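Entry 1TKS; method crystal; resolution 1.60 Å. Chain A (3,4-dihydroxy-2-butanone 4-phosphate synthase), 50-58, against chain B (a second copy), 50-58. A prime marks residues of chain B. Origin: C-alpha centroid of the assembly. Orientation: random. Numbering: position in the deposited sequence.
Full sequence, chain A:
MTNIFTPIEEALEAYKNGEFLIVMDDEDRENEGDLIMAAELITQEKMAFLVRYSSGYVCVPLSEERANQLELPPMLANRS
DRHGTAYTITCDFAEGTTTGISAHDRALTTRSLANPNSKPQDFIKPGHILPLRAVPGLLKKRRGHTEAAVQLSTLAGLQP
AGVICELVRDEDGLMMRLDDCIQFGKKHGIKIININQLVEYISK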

# COMPACT_ATOMS: atom_id res chain seq x y z
N LEU A 50 7.96 7.96 -4.68
CA LEU A 50 6.90 7.14 -5.22
C LEU A 50 5.73 7.02 -4.25
O LEU A 50 4.57 7.18 -4.64
N VAL A 51 6.03 6.75 -2.98
CA VAL A 51 4.99 6.61 -1.97
C VAL A 51 4.28 7.94 -1.73
O VAL A 51 3.06 7.99 -1.61
N ARG A 52 5.05 9.02 -1.67
CA ARG A 52 4.49 10.34 -1.43
C ARG A 52 3.39 10.76 -2.40
O ARG A 52 2.40 11.37 -1.99
N TYR A 53 3.56 10.44 -3.68
CA TYR A 53 2.58 10.85 -4.69
C TYR A 53 1.70 9.74 -5.24
O TYR A 53 1.00 9.95 -6.23
N SER A 54 1.71 8.58 -4.60
CA SER A 54 0.91 7.47 -5.08
C SER A 54 -0.01 6.86 -4.04
O SER A 54 -0.10 7.34 -2.91
N SER A 55 -0.69 5.79 -4.43
CA SER A 55 -1.61 5.09 -3.54
C SER A 55 -0.85 4.41 -2.41
O SER A 55 -1.45 4.04 -1.40
N GLY A 56 0.45 4.20 -2.60
CA GLY A 56 1.24 3.55 -1.58
C GLY A 56 1.20 2.03 -1.66
O GLY A 56 1.94 1.35 -0.95
N TYR A 57 0.34 1.50 -2.53
CA TYR A 57 0.23 0.06 -2.72
C TYR A 57 1.28 -0.26 -3.78
O TYR A 57 0.96 -0.60 -4.93
N VAL A 58 2.54 -0.14 -3.38
CA VAL A 58 3.68 -0.35 -4.27
C VAL A 58 3.88 -1.79 -4.68
O VAL A 58 4.04 -2.68 -3.83
N LEU B 50 -6.16 9.27 4.89
CA LEU B 50 -5.28 8.23 5.41
C LEU B 50 -4.15 7.93 4.42
O LEU B 50 -2.98 7.88 4.81
N VAL B 51 -4.49 7.73 3.15
CA VAL B 51 -3.49 7.44 2.13
C VAL B 51 -2.53 8.61 1.93
O VAL B 51 -1.32 8.42 1.85
N ARG B 52 -3.06 9.83 1.88
CA ARG B 52 -2.25 11.02 1.67
C ARG B 52 -1.10 11.20 2.65
O ARG B 52 -0.01 11.63 2.26
N TYR B 53 -1.33 10.87 3.92
CA TYR B 53 -0.31 11.06 4.95
C TYR B 53 0.33 9.79 5.49
O TYR B 53 1.03 9.83 6.50
N SER B 54 0.11 8.67 4.81
CA SER B 54 0.66 7.41 5.27
C SER B 54 1.44 6.66 4.20
O SER B 54 1.62 7.14 3.08
N SER B 55 1.87 5.45 4.56
CA SER B 55 2.62 4.59 3.65
C SER B 55 1.74 4.08 2.52
O SER B 55 2.24 3.58 1.53
N GLY B 56 0.42 4.18 2.70
CA GLY B 56 -0.50 3.70 1.69
C GLY B 56 -0.77 2.21 1.74
O GLY B 56 -1.66 1.72 1.04
N TYR B 57 0.00 1.48 2.54
CA TYR B 57 -0.18 0.03 2.69
C TYR B 57 -1.29 -0.08 3.73
O TYR B 57 -1.06 -0.45 4.88
N VAL B 58 -2.51 0.24 3.31
CA VAL B 58 -3.67 0.25 4.21
C VAL B 58 -4.19 -1.12 4.60
O VAL B 58 -4.55 -1.94 3.76

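Packing of residues 50-58 of 3,4-dihydroxy-2-butanone 4-phosphate synthase against the same residues of a second copy. The two stretches bury 424 Å² between them, both sides summed, and no hydrogen bond crosses. Like residues meet at three levels: Arg52 with Arg52′, Gly56 with Gly56′, and Tyr57 with Tyr57′. The arginines cover the most surface. Their CA-to-CB bonds point away from the partner, but the chains (chi1 t, chi2 p, chi3 t, chi4 near 80°) bring their ends back, so that the guanidinium of Arg52 lies flat on that of Arg52′, centres 3.7 Å apart and planes at 12°. Arg52 NH2 and Arg52′ NH2 are 3.4 Å apart. Both are donors, so this is a stack of like charges rather than a hydrogen bond; NH1 and NH2 of Arg52 and NH1 of Arg52′ are hydrogen-bonded elsewhere in the structure.

At the glycines, backbone meets backbone. Gly56 CA lies 3.7 Å from Gly56′ CA and makes a CA-H...O contact of 3.3 Å with Ser55′ O; Gly56′ CA approaches Ser55 O at the same distance. A CB on Gly56 would point toward the partner and fall 2.3 Å from both Gly56′ CA and Ser55′ O, a clash. The positive phi of 85° also calls for glycine, since a CB would be jammed against the preceding carbonyl oxygen. Val51 (chi1 t) points toward the other stretch and sets its CG1 3.6 Å from Ser55′ O; Val51′ CG1 meets Ser55 O at 3.6 Å in return.

The serines turn away from the partner and brace their own loops, each with chi1 p. Ser54 OG donates to Leu50 O (2.5 Å) and accepts from Gly56 N (3.2 Å), tying the last helical residues to the glycine turn. Ser55 OG accepts from Tyr57 N at 3.1 Å. The second copy repeats these bonds: Ser54′ OG to Leu50′ O at 2.7 Å, Gly56′ N to Ser54′ OG at 3.1 Å, and Tyr57′ N to Ser55′ OG at 3.1 Å. A weak bond from Val58 N to Gly56 O (2.9 Å) adds to the turn.

Tyr57 and Tyr57′ leave sideways, both with chi1 t at -152°, and their rings meet obliquely in an apolar contact, Tyr57 CD1 to Tyr57′ CD1 at 4.4 Å. Leu50 is buried but out of reach of the other stretch. Tyr53 (chi1 m), the first residue to leave helical phi/psi, stays at least 7.1 Å from the partner stretch.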

# COMPACT_ATOMS: atom_id res chain seq x y z
CB LEU A 50 7.44 5.75 -5.55
CG LEU A 50 6.44 4.71 -6.06
CD1 LEU A 50 5.80 5.20 -7.36
CD2 LEU A 50 7.16 3.39 -6.28
CB VAL A 51 5.59 6.08 -0.64
CG1 VAL A 51 4.55 6.11 0.46
CG2 VAL A 51 6.10 4.66 -0.84
CB ARG A 52 5.60 11.40 -1.47
CG ARG A 52 5.10 12.84 -1.58
CD ARG A 52 4.36 13.30 -0.34
NE ARG A 52 3.94 14.69 -0.46
CZ ARG A 52 2.86 15.10 -1.12
NH1 ARG A 52 2.07 14.21 -1.72
NH2 ARG A 52 2.58 16.39 -1.20
CB TYR A 53 3.32 11.55 -5.84
CG TYR A 53 4.05 12.79 -5.40
CD1 TYR A 53 5.45 12.83 -5.34
CD2 TYR A 53 3.34 13.93 -5.02
CE1 TYR A 53 6.12 13.98 -4.90
CE2 TYR A 53 4.00 15.08 -4.58
CZ TYR A 53 5.38 15.10 -4.53
OH TYR A 53 6.03 16.24 -4.08
CB SER A 54 1.84 6.37 -5.60
OG SER A 54 2.49 5.75 -4.50
CB SER A 55 -2.38 4.02 -4.31
OG SER A 55 -1.58 2.87 -4.50
CB TYR A 57 -1.19 -0.29 -3.22
CG TYR A 57 -1.69 -1.67 -2.86
CD1 TYR A 57 -1.82 -2.07 -1.53
CD2 TYR A 57 -2.06 -2.57 -3.86
CE1 TYR A 57 -2.32 -3.33 -1.20
CE2 TYR A 57 -2.56 -3.84 -3.54
CZ TYR A 57 -2.69 -4.21 -2.21
OH TYR A 57 -3.19 -5.45 -1.89
CB VAL A 58 4.98 0.21 -3.63
CG1 VAL A 58 6.15 0.07 -4.59
CG2 VAL A 58 4.78 1.68 -3.24
CB LEU B 50 -6.08 6.95 5.70
CG LEU B 50 -5.28 5.77 6.25
CD1 LEU B 50 -4.57 6.18 7.55
CD2 LEU B 50 -6.21 4.59 6.52
CB VAL B 51 -4.17 7.10 0.77
CG1 VAL B 51 -3.13 7.00 -0.33
CG2 VAL B 51 -4.90 5.77 0.89
CB ARG B 52 -3.14 12.26 1.70
CG ARG B 52 -2.39 13.58 1.83
CD ARG B 52 -1.63 13.96 0.57
NE ARG B 52 -0.91 15.21 0.78
CZ ARG B 52 0.22 15.32 1.47
NH1 ARG B 52 0.78 14.24 2.00
NH2 ARG B 52 0.79 16.50 1.64
CB TYR B 53 -0.92 11.87 6.10
CG TYR B 53 -1.38 13.25 5.68
CD1 TYR B 53 -2.73 13.57 5.59
CD2 TYR B 53 -0.44 14.22 5.34
CE1 TYR B 53 -3.14 14.85 5.17
CE2 TYR B 53 -0.84 15.49 4.93
CZ TYR B 53 -2.18 15.79 4.84
OH TYR B 53 -2.56 17.05 4.42
CB SER B 54 -0.46 6.51 5.77
OG SER B 54 -1.15 5.95 4.66
CB SER B 55 3.18 3.38 4.39
OG SER B 55 2.16 2.41 4.59
CB TYR B 57 1.12 -0.61 3.22
CG TYR B 57 1.33 -2.05 2.82
CD1 TYR B 57 1.43 -2.42 1.48
CD2 TYR B 57 1.44 -3.06 3.79
CE1 TYR B 57 1.65 -3.74 1.11
CE2 TYR B 57 1.66 -4.39 3.42
CZ TYR B 57 1.76 -4.72 2.08
OH TYR B 57 1.99 -6.02 1.70
CB VAL B 58 -4.82 1.09 3.59
CG1 VAL B 58 -6.02 1.11 4.53
CG2 VAL B 58 -4.34 2.52 3.34